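Local coordinates for protein heterodimeric restriction endonuclease R.BspD6I small subunit (Bacillus sp., PDB 2P14) that serves as the catalytic subunit of a heterodimeric type IIS restriction endonuclease, probably cutting DNA in complex with a site-specific nickase subunit, at residues I131-D136 / I162-S167; T143-D148 / N155-I160; R119-N124 / E175-F180. All coordinates share one frame; numbering follows the deposited sequence. Where two conformers were deposited one is given.

Contact 1 of 3, residues I131-D136 / I162-S167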
loop_
_atom_site.group_PDB
_atom_site.type_symbol
_atom_site.label_atom_id
_atom_site.label_comp_id
_atom_site.label_asym_id
_atom_site.label_seq_id
_atom_site.Cartn_x
_atom_site.Cartn_y
_atom_site.Cartn_z
ATOM N N ILE A 131 4.211 5.412 -2.588
ATOM C CA ILE A 131 3.371 6.324 -1.816
ATOM C C ILE A 131 3.045 5.670 -0.477
ATOM O O ILE A 131 2.333 4.655 -0.442
ATOM C CB ILE A 131 2.062 6.687 -2.548
ATOM C CG1 ILE A 131 2.333 7.294 -3.934
ATOM C CG2 ILE A 131 1.273 7.668 -1.688
ATOM C CD1 ILE A 131 2.474 6.247 -5.060
ATOM N N PRO A 132 3.550 6.258 0.623
ATOM C CA PRO A 132 3.287 5.714 1.960
ATOM C C PRO A 132 1.998 6.278 2.528
ATOM O O PRO A 132 1.817 7.510 2.518
ATOM C CB PRO A 132 4.485 6.228 2.796
ATOM C CG PRO A 132 4.746 7.613 2.167
ATOM C CD PRO A 132 4.390 7.478 0.686
ATOM N N LEU A 133 1.125 5.404 3.040
ATOM C CA LEU A 133 -0.101 5.827 3.699
ATOM C C LEU A 133 -0.183 5.188 5.072
ATOM O O LEU A 133 0.180 4.003 5.243
ATOM C CB LEU A 133 -1.338 5.421 2.896
ATOM C CG LEU A 133 -1.549 6.034 1.504
ATOM C CD1 LEU A 133 -2.897 5.582 0.908
ATOM C CD2 LEU A 133 -1.463 7.562 1.520
ATOM N N THR A 134 -0.709 5.933 6.045
ATOM C CA THR A 134 -1.107 5.287 7.292
ATOM C C THR A 134 -2.437 4.590 7.078
ATOM O O THR A 134 -3.190 4.895 6.134
ATOM C CB THR A 134 -1.271 6.270 8.446
ATOM O OG1 THR A 134 -2.380 7.126 8.146
ATOM C CG2 THR A 134 0.016 7.052 8.659
ATOM N N VAL A 135 -2.773 3.687 7.990
ATOM C CA VAL A 135 -4.080 3.043 7.921
ATOM C C VAL A 135 -5.244 4.064 7.944
ATOM O O VAL A 135 -6.207 3.935 7.185
ATOM C CB VAL A 135 -4.220 1.992 9.041
ATOM C CG1 VAL A 135 -5.634 1.390 9.041
ATOM C CG2 VAL A 135 -3.185 0.905 8.833
ATOM N N ASP A 136 -5.118 5.096 8.781
ATOM C CA ASP A 136 -6.171 6.102 8.877
ATOM C C ASP A 136 -6.325 6.877 7.566
ATOM O O ASP A 136 -7.434 7.147 7.125
ATOM C CB ASP A 136 -5.891 7.051 10.049
ATOM C CG ASP A 136 -6.047 6.366 11.420
ATOM O OD1 ASP A 136 -6.872 5.423 11.547
ATOM O OD2 ASP A 136 -5.351 6.788 12.386
ATOM N N ILE A 162 -0.592 9.651 -7.973
ATOM C CA ILE A 162 0.414 10.552 -8.577
ATOM C C ILE A 162 0.436 11.887 -7.814
ATOM O O ILE A 162 1.515 12.413 -7.524
ATOM C CB ILE A 162 0.158 10.750 -10.082
ATOM C CG1 ILE A 162 0.411 9.413 -10.802
ATOM C CG2 ILE A 162 1.012 11.915 -10.640
ATOM C CD1 ILE A 162 -0.023 9.418 -12.271
ATOM N N LYS A 163 -0.742 12.406 -7.476
ATOM C CA LYS A 163 -0.820 13.615 -6.663
ATOM C C LYS A 163 -0.085 13.425 -5.325
ATOM O O LYS A 163 0.718 14.272 -4.933
ATOM C CB LYS A 163 -2.277 13.990 -6.407
ATOM C CG LYS A 163 -2.483 15.261 -5.618
ATOM C CD LYS A 163 -3.980 15.453 -5.355
ATOM C CE LYS A 163 -4.627 14.215 -4.719
ATOM N NZ LYS A 163 -6.079 14.436 -4.443
ATOM N N LEU A 164 -0.364 12.314 -4.636
ATOM C CA LEU A 164 0.195 12.060 -3.312
ATOM C C LEU A 164 1.698 11.772 -3.346
ATOM O O LEU A 164 2.405 12.074 -2.383
ATOM C CB LEU A 164 -0.512 10.876 -2.668
ATOM C CG LEU A 164 -1.973 11.126 -2.363
ATOM C CD1 LEU A 164 -2.603 9.815 -1.825
ATOM C CD2 LEU A 164 -2.189 12.282 -1.372
ATOM N N LEU A 165 2.154 11.240 -4.483
ATOM C CA LEU A 165 3.573 10.960 -4.712
ATOM C C LEU A 165 4.460 12.193 -4.562
ATOM O O LEU A 165 5.608 12.076 -4.098
ATOM C CB LEU A 165 3.777 10.324 -6.096
ATOM C CG LEU A 165 5.215 9.971 -6.505
ATOM C CD1 LEU A 165 5.851 8.874 -5.604
ATOM C CD2 LEU A 165 5.224 9.546 -7.989
ATOM N N ARG A 166 3.930 13.359 -4.943
ATOM C CA ARG A 166 4.726 14.582 -4.934
ATOM C C ARG A 166 6.126 14.396 -5.545
ATOM O O ARG A 166 7.158 14.632 -4.887
ATOM C CB ARG A 166 4.835 15.144 -3.511
ATOM C CG ARG A 166 3.495 15.678 -2.924
ATOM C CD ARG A 166 2.904 16.830 -3.744
ATOM N NE ARG A 166 3.833 17.963 -3.855
ATOM C CZ ARG A 166 3.962 18.952 -2.960
ATOM N NH1 ARG A 166 3.252 18.974 -1.848
ATOM N NH2 ARG A 166 4.854 19.919 -3.163
ATOM N N SER A 167 6.144 14.067 -6.828
ATOM C CA SER A 167 7.407 13.864 -7.535
ATOM C C SER A 167 8.269 15.131 -7.630
ATOM O O SER A 167 9.450 15.048 -7.989
ATOM C CB SER A 167 7.158 13.236 -8.911
ATOM O OG SER A 167 6.613 14.178 -9.809
#
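Just at and past the end of helix 154-165, the carbonyl oxygens of Leu165 and Arg166 share one donor: NZ of Lys125 is hydrogen-bonded to both. One residue earlier, Leu164 O accepts from NE1 of Trp177, so the carbonyls here are met by side chains rather than by another helical turn. Arg166 takes a positive phi (45°) and leads the chain out of the helix.

Against the strand the contact is entirely apolar. Leu164 supplies the middle of it: its CB lies 3.8 Å from CG2 of Ile131, and the two side chains cross at about a right angle. With CG of Leu164 set anti to its own carbonyl carbon (chi1 -66°), the branch runs on to Leu133, where CD1 of Leu164 comes within 4.2 Å of Leu133 CD2. Strand 130-134 is an outermost strand of the mixed sheet in a fold consistent with the PD-(D/E)XK nuclease clan, and helix 154-165 packs by its last turn against it. The strand's inner neighbour is parallel to it; Ile131 and Leu133 make backbone bonds there to Thr106, Phe108 and Gly110.

Leu165 approaches the strand's beginning, its CA 5.5 Å from the CA of Ile131. CG1 of Ile131 lies 4.0 Å from CB of Leu165. The Ile131 side chain was modelled in two conformers, and that caution applies to its CG1 and CG2 contacts alike.

Contact 2 of 3, residues T143-D148 / N155-I160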
loop_
_atom_site.group_PDB
_atom_site.type_symbol
_atom_site.label_atom_id
_atom_site.label_comp_id
_atom_site.label_asym_id
_atom_site.label_seq_id
_atom_site.Cartn_x
_atom_site.Cartn_y
_atom_site.Cartn_z
ATOM N N THR A 143 -12.999 5.535 1.723
ATOM C CA THR A 143 -14.326 6.091 2.035
ATOM C C THR A 143 -14.665 7.248 1.108
ATOM O O THR A 143 -15.830 7.405 0.691
ATOM C CB THR A 143 -14.450 6.546 3.505
ATOM O OG1 THR A 143 -14.030 5.487 4.367
ATOM C CG2 THR A 143 -15.923 6.905 3.839
ATOM N N GLN A 144 -13.664 8.056 0.776
ATOM C CA GLN A 144 -13.865 9.141 -0.172
ATOM C C GLN A 144 -14.211 8.556 -1.541
ATOM O O GLN A 144 -15.140 9.033 -2.207
ATOM C CB GLN A 144 -12.630 10.039 -0.256
ATOM C CG GLN A 144 -12.398 10.909 0.980
ATOM C CD GLN A 144 -11.029 11.604 0.947
ATOM O OE1 GLN A 144 -10.377 11.699 -0.109
ATOM N NE2 GLN A 144 -10.592 12.092 2.102
ATOM N N LEU A 145 -13.495 7.507 -1.939
ATOM C CA LEU A 145 -13.764 6.803 -3.203
ATOM C C LEU A 145 -15.155 6.158 -3.296
ATOM O O LEU A 145 -15.835 6.275 -4.324
ATOM C CB LEU A 145 -12.716 5.713 -3.444
ATOM C CG LEU A 145 -11.637 5.859 -4.531
ATOM C CD1 LEU A 145 -11.523 7.276 -5.120
ATOM C CD2 LEU A 145 -10.306 5.323 -4.033
ATOM N N LYS A 146 -15.584 5.506 -2.214
ATOM C CA LYS A 146 -16.734 4.600 -2.295
ATOM C C LYS A 146 -17.971 4.981 -1.483
ATOM O O LYS A 146 -19.068 4.438 -1.741
ATOM C CB LYS A 146 -16.305 3.171 -1.936
ATOM C CG LYS A 146 -15.423 2.473 -2.984
ATOM C CD LYS A 146 -16.022 2.492 -4.397
ATOM C CE LYS A 146 -17.385 1.807 -4.411
ATOM N NZ LYS A 146 -17.800 1.525 -5.809
ATOM N N GLY A 147 -17.806 5.874 -0.510
ATOM C CA GLY A 147 -18.881 6.189 0.436
ATOM C C GLY A 147 -20.140 6.769 -0.183
ATOM O O GLY A 147 -21.231 6.601 0.391
ATOM N N ASP A 148 -19.998 7.433 -1.333
ATOM C CA ASP A 148 -21.170 8.049 -1.956
ATOM C C ASP A 148 -21.723 7.233 -3.130
ATOM O O ASP A 148 -22.606 7.682 -3.855
ATOM C CB ASP A 148 -20.931 9.529 -2.318
ATOM C CG ASP A 148 -19.771 9.726 -3.269
ATOM O OD1 ASP A 148 -18.935 8.805 -3.402
ATOM O OD2 ASP A 148 -19.695 10.819 -3.875
ATOM N N ASN A 155 -8.441 4.420 -12.787
ATOM C CA ASN A 155 -7.696 5.566 -13.281
ATOM C C ASN A 155 -7.757 6.788 -12.368
ATOM O O ASN A 155 -6.811 7.580 -12.337
ATOM C CB ASN A 155 -8.145 5.922 -14.698
ATOM C CG ASN A 155 -8.084 4.734 -15.624
ATOM O OD1 ASN A 155 -9.103 4.309 -16.214
ATOM N ND2 ASN A 155 -6.892 4.169 -15.758
ATOM N N LYS A 156 -8.869 6.929 -11.634
ATOM C CA LYS A 156 -8.969 7.960 -10.619
ATOM C C LYS A 156 -8.003 7.661 -9.467
ATOM O O LYS A 156 -7.353 8.587 -8.938
ATOM C CB LYS A 156 -10.416 8.111 -10.133
ATOM C CG LYS A 156 -10.607 9.189 -9.071
ATOM C CD LYS A 156 -12.053 9.300 -8.594
ATOM C CE LYS A 156 -12.144 10.379 -7.516
ATOM N NZ LYS A 156 -13.566 10.769 -7.185
ATOM N N LEU A 157 -7.907 6.398 -9.069
ATOM C CA LEU A 157 -6.939 6.015 -8.059
ATOM C C LEU A 157 -5.515 6.314 -8.542
ATOM O O LEU A 157 -4.687 6.817 -7.770
ATOM C CB LEU A 157 -7.096 4.536 -7.668
ATOM C CG LEU A 157 -6.096 4.003 -6.624
ATOM C CD1 LEU A 157 -6.100 4.875 -5.367
ATOM C CD2 LEU A 157 -6.430 2.543 -6.299
ATOM N N LYS A 158 -5.208 6.014 -9.813
ATOM C CA LYS A 158 -3.875 6.362 -10.332
ATOM C C LYS A 158 -3.600 7.879 -10.207
ATOM O O LYS A 158 -2.507 8.287 -9.769
ATOM C CB LYS A 158 -3.713 5.894 -11.790
ATOM C CG LYS A 158 -2.247 6.054 -12.256
ATOM C CD LYS A 158 -1.977 5.548 -13.657
ATOM C CE LYS A 158 -2.088 6.737 -14.614
ATOM N NZ LYS A 158 -1.784 6.335 -16.014
ATOM N N GLU A 159 -4.572 8.710 -10.599
ATOM C CA GLU A 159 -4.374 10.166 -10.494
ATOM C C GLU A 159 -4.112 10.612 -9.052
ATOM O O GLU A 159 -3.265 11.486 -8.796
ATOM C CB GLU A 159 -5.575 10.913 -11.068
ATOM C CG GLU A 159 -5.666 10.869 -12.584
ATOM C CD GLU A 159 -6.841 11.678 -13.090
ATOM O OE1 GLU A 159 -7.634 12.157 -12.244
ATOM O OE2 GLU A 159 -6.966 11.834 -14.329
ATOM N N ILE A 160 -4.828 10.003 -8.106
ATOM C CA ILE A 160 -4.664 10.357 -6.697
ATOM C C ILE A 160 -3.265 9.943 -6.218
ATOM O O ILE A 160 -2.585 10.721 -5.542
ATOM C CB ILE A 160 -5.759 9.705 -5.841
ATOM C CG1 ILE A 160 -7.093 10.422 -6.045
ATOM C CG2 ILE A 160 -5.387 9.691 -4.364
ATOM C CD1 ILE A 160 -8.282 9.533 -5.746
#
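This is a helix-to-helix contact, apolar and small, at the looped end of a helical hairpin: Leu145 in the last turn of helix 135-146 faces Leu157, Lys156 and Ile160 near the start of helix 154-165. The two helices follow one another in the chain and run roughly antiparallel. The nearest CA atoms, of Leu145 and Leu157, are 8.4 Å apart, and no hydrogen bond passes between the segments; side chains do all the bridging.

Leu145 is the buried piece that reaches across. Its torsions sit away from the usual staggered values (chi1 -108°, chi2 12°), and the two methyls divide the work. CD1 goes to two partners at once, 4.0 Å from CD1 of Ile160 and equally near CE of Lys156. CD2 is turned to Leu157, whose CD1 is 4.4 Å away, a looser touch. Leu145 slides past both Lys156 and Ile160 with its chain pointing the opposite way to theirs, so these side chains meet alongside one another near their ends.

Lys156 earns its place with its hydrocarbon part. CG is anti to the backbone N (chi1 -179°) and the chain stays extended all the way out, which lays CD and CE beside the leucine methyl and carries the ammonium beyond it to a salt bridge with Glu150 in the connecting loop.

Deeper in the hairpin, Leu141 of helix 135-146 touches both Leu157 and Ile160, and Phe152 of the loop touches Leu157. Elsewhere on helix 154-165, Lys158 ties the helix to the sheet side of the fold by a salt bridge to Glu103, just ahead of strand 104-110.

Contact 3 of 3, residues R119-N124 / E175-F180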
loop_
_atom_site.group_PDB
_atom_site.type_symbol
_atom_site.label_atom_id
_atom_site.label_comp_id
_atom_site.label_asym_id
_atom_site.label_seq_id
_atom_site.Cartn_x
_atom_site.Cartn_y
_atom_site.Cartn_z
ATOM N N ARG A 119 12.303 9.075 3.719
ATOM C CA ARG A 119 13.501 9.545 3.017
ATOM C C ARG A 119 14.056 8.501 2.051
ATOM O O ARG A 119 14.451 8.831 0.916
ATOM C CB ARG A 119 14.568 10.038 4.015
ATOM C CG ARG A 119 14.151 11.343 4.712
ATOM C CD ARG A 119 15.261 11.760 5.661
ATOM N NE ARG A 119 14.817 12.781 6.590
ATOM C CZ ARG A 119 14.705 12.586 7.894
ATOM N NH1 ARG A 119 15.022 11.400 8.425
ATOM N NH2 ARG A 119 14.299 13.580 8.674
ATOM N N HIS A 120 14.067 7.241 2.497
ATOM C CA HIS A 120 14.509 6.135 1.661
ATOM C C HIS A 120 13.661 5.936 0.418
ATOM O O HIS A 120 14.181 5.836 -0.696
ATOM C CB HIS A 120 14.500 4.828 2.484
ATOM C CG HIS A 120 15.185 3.687 1.801
ATOM N ND1 HIS A 120 16.563 3.609 1.715
ATOM C CD2 HIS A 120 14.703 2.584 1.186
ATOM C CE1 HIS A 120 16.892 2.506 1.066
ATOM N NE2 HIS A 120 15.787 1.871 0.730
ATOM N N ILE A 121 12.337 5.823 0.605
ATOM C CA ILE A 121 11.459 5.499 -0.539
ATOM C C ILE A 121 11.203 6.702 -1.433
ATOM O O ILE A 121 10.643 6.553 -2.516
ATOM C CB ILE A 121 10.099 4.895 -0.108
ATOM C CG1 ILE A 121 9.348 5.918 0.779
ATOM C CG2 ILE A 121 10.353 3.542 0.579
ATOM C CD1 ILE A 121 7.833 5.693 0.895
ATOM N N GLY A 122 11.592 7.882 -0.956
ATOM C CA GLY A 122 11.483 9.084 -1.776
ATOM C C GLY A 122 12.701 9.368 -2.634
ATOM O O GLY A 122 12.767 10.411 -3.300
ATOM N N PHE A 123 13.668 8.436 -2.653
ATOM C CA PHE A 123 14.948 8.648 -3.363
ATOM C C PHE A 123 14.806 8.853 -4.879
ATOM O O PHE A 123 15.453 9.749 -5.465
ATOM C CB PHE A 123 15.928 7.495 -3.072
ATOM C CG PHE A 123 17.238 7.640 -3.809
ATOM C CD1 PHE A 123 18.198 8.539 -3.368
ATOM C CD2 PHE A 123 17.476 6.927 -4.983
ATOM C CE1 PHE A 123 19.428 8.703 -4.076
ATOM C CE2 PHE A 123 18.692 7.085 -5.694
ATOM C CZ PHE A 123 19.667 7.954 -5.230
ATOM N N ASN A 124 13.972 8.035 -5.522
ATOM C CA ASN A 124 13.770 8.121 -6.961
ATOM C C ASN A 124 12.310 7.932 -7.325
ATOM O O ASN A 124 11.880 6.815 -7.624
ATOM C CB ASN A 124 14.616 7.094 -7.707
ATOM C CG ASN A 124 14.670 7.375 -9.204
ATOM O OD1 ASN A 124 13.759 7.990 -9.787
ATOM N ND2 ASN A 124 15.743 6.920 -9.837
ATOM N N GLU A 175 9.582 15.594 5.310
ATOM C CA GLU A 175 8.654 16.228 6.257
ATOM C C GLU A 175 7.518 16.898 5.510
ATOM O O GLU A 175 6.352 16.683 5.830
ATOM C CB GLU A 175 9.386 17.256 7.131
ATOM C CG GLU A 175 10.381 16.601 8.104
ATOM C CD GLU A 175 11.782 16.415 7.507
ATOM O OE1 GLU A 175 11.964 16.598 6.277
ATOM O OE2 GLU A 175 12.710 16.083 8.295
ATOM N N GLU A 176 7.847 17.691 4.504
ATOM C CA GLU A 176 6.834 18.369 3.708
ATOM C C GLU A 176 5.925 17.366 2.979
ATOM O O GLU A 176 4.716 17.571 2.858
ATOM C CB GLU A 176 7.509 19.315 2.707
ATOM C CG GLU A 176 6.527 19.957 1.720
ATOM C CD GLU A 176 7.130 21.034 0.821
ATOM O OE1 GLU A 176 8.355 21.304 0.893
ATOM O OE2 GLU A 176 6.341 21.633 0.044
ATOM N N TRP A 177 6.526 16.287 2.487
ATOM C CA TRP A 177 5.779 15.304 1.750
ATOM C C TRP A 177 4.754 14.645 2.647
ATOM O O TRP A 177 3.567 14.509 2.272
ATOM C CB TRP A 177 6.757 14.227 1.235
ATOM C CG TRP A 177 6.157 13.126 0.382
ATOM C CD1 TRP A 177 5.009 13.189 -0.389
ATOM C CD2 TRP A 177 6.707 11.827 0.178
ATOM N NE1 TRP A 177 4.836 12.010 -1.070
ATOM C CE2 TRP A 177 5.863 11.155 -0.735
ATOM C CE3 TRP A 177 7.849 11.158 0.683
ATOM C CZ2 TRP A 177 6.120 9.844 -1.170
ATOM C CZ3 TRP A 177 8.101 9.861 0.251
ATOM C CH2 TRP A 177 7.245 9.219 -0.654
ATOM N N LEU A 178 5.200 14.161 3.809
ATOM C CA LEU A 178 4.264 13.475 4.681
ATOM C C LEU A 178 3.158 14.428 5.186
ATOM O O LEU A 178 1.993 14.027 5.357
ATOM C CB LEU A 178 4.972 12.796 5.847
ATOM C CG LEU A 178 5.954 11.659 5.536
ATOM C CD1 LEU A 178 6.478 11.035 6.865
ATOM C CD2 LEU A 178 5.342 10.582 4.580
ATOM N N THR A 179 3.518 15.687 5.427
ATOM C CA THR A 179 2.515 16.705 5.765
ATOM C C THR A 179 1.470 16.866 4.667
ATOM O O THR A 179 0.278 16.921 4.937
ATOM C CB THR A 179 3.182 18.058 6.065
ATOM O OG1 THR A 179 4.096 17.877 7.171
ATOM C CG2 THR A 179 2.121 19.134 6.420
ATOM N N PHE A 180 1.924 16.849 3.424
ATOM C CA PHE A 180 0.995 17.005 2.314
ATOM C C PHE A 180 -0.002 15.856 2.260
ATOM O O PHE A 180 -1.195 16.046 2.007
ATOM C CB PHE A 180 1.757 17.104 0.992
ATOM C CG PHE A 180 0.866 17.156 -0.195
ATOM C CD1 PHE A 180 0.324 18.376 -0.606
ATOM C CD2 PHE A 180 0.552 15.989 -0.918
ATOM C CE1 PHE A 180 -0.532 18.431 -1.688
ATOM C CE2 PHE A 180 -0.285 16.048 -2.015
ATOM C CZ PHE A 180 -0.826 17.272 -2.407
HETATM O O HOH W 1 13.995 15.052 5.001
#
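Trp177 and Gly122 meet where helix 174-184 packs beside the end of helix 115-121, in a fold consistent with the PD-(D/E)XK nuclease clan. This is the tight half. The far corner of the indole, CZ3, lies 4.0 Å from the CA of Gly122, where a side-chain CB would come to a tight 3.3 Å from that ring atom. Next to it, Ile121 lays CD1 3.9 Å from Trp177 CH2, the two side chains crossing at about a right angle. With CG anti to the backbone N (chi1 -178°), Trp177 sends its indole out from the helix to both residues.

The other half is polar and lies toward solvent. Arg119 stretches out, and Glu175, bent at chi2 (89°), turns its carboxylate to it. NH2 of Arg119 donates to OE2 of Glu175 at 3.0 Å in a single salt-bridge hydrogen bond that is not straight (145°), and the oxygen is met from above the carboxylate plane. A methionine in place of Arg119 would probably leave the Glu175 carboxylate without its opposite charge and free to swing. A water bridges beside that bond, in the guanidinium plane, accepting from Arg119 NE and donating to Glu175 OE1, at 2.9 Å from each.

Overall arrangement
Along the chain the contacts are set one within the next: contact 3 joins the outermost segments, contact 1 lies between them, and contact 2 is innermost. Contacts 1 and 2 both draw on helices 135-146 and 154-165, with centres about 13 Å apart. Contacts 1 and 3 are closer, about 9 Å between centres, and touch directly: Pro132 CD is 3.5 Å from Trp177 CZ2. Contacts 2 and 3 are about 22 Å apart, centre to centre, and do not meet. Helix 154-165 thus packs on outer strand 130-134 and on helix 135-146, while helix 174-184 packs on the end of helix 115-121, tying the end of the chain to one border of the sheet.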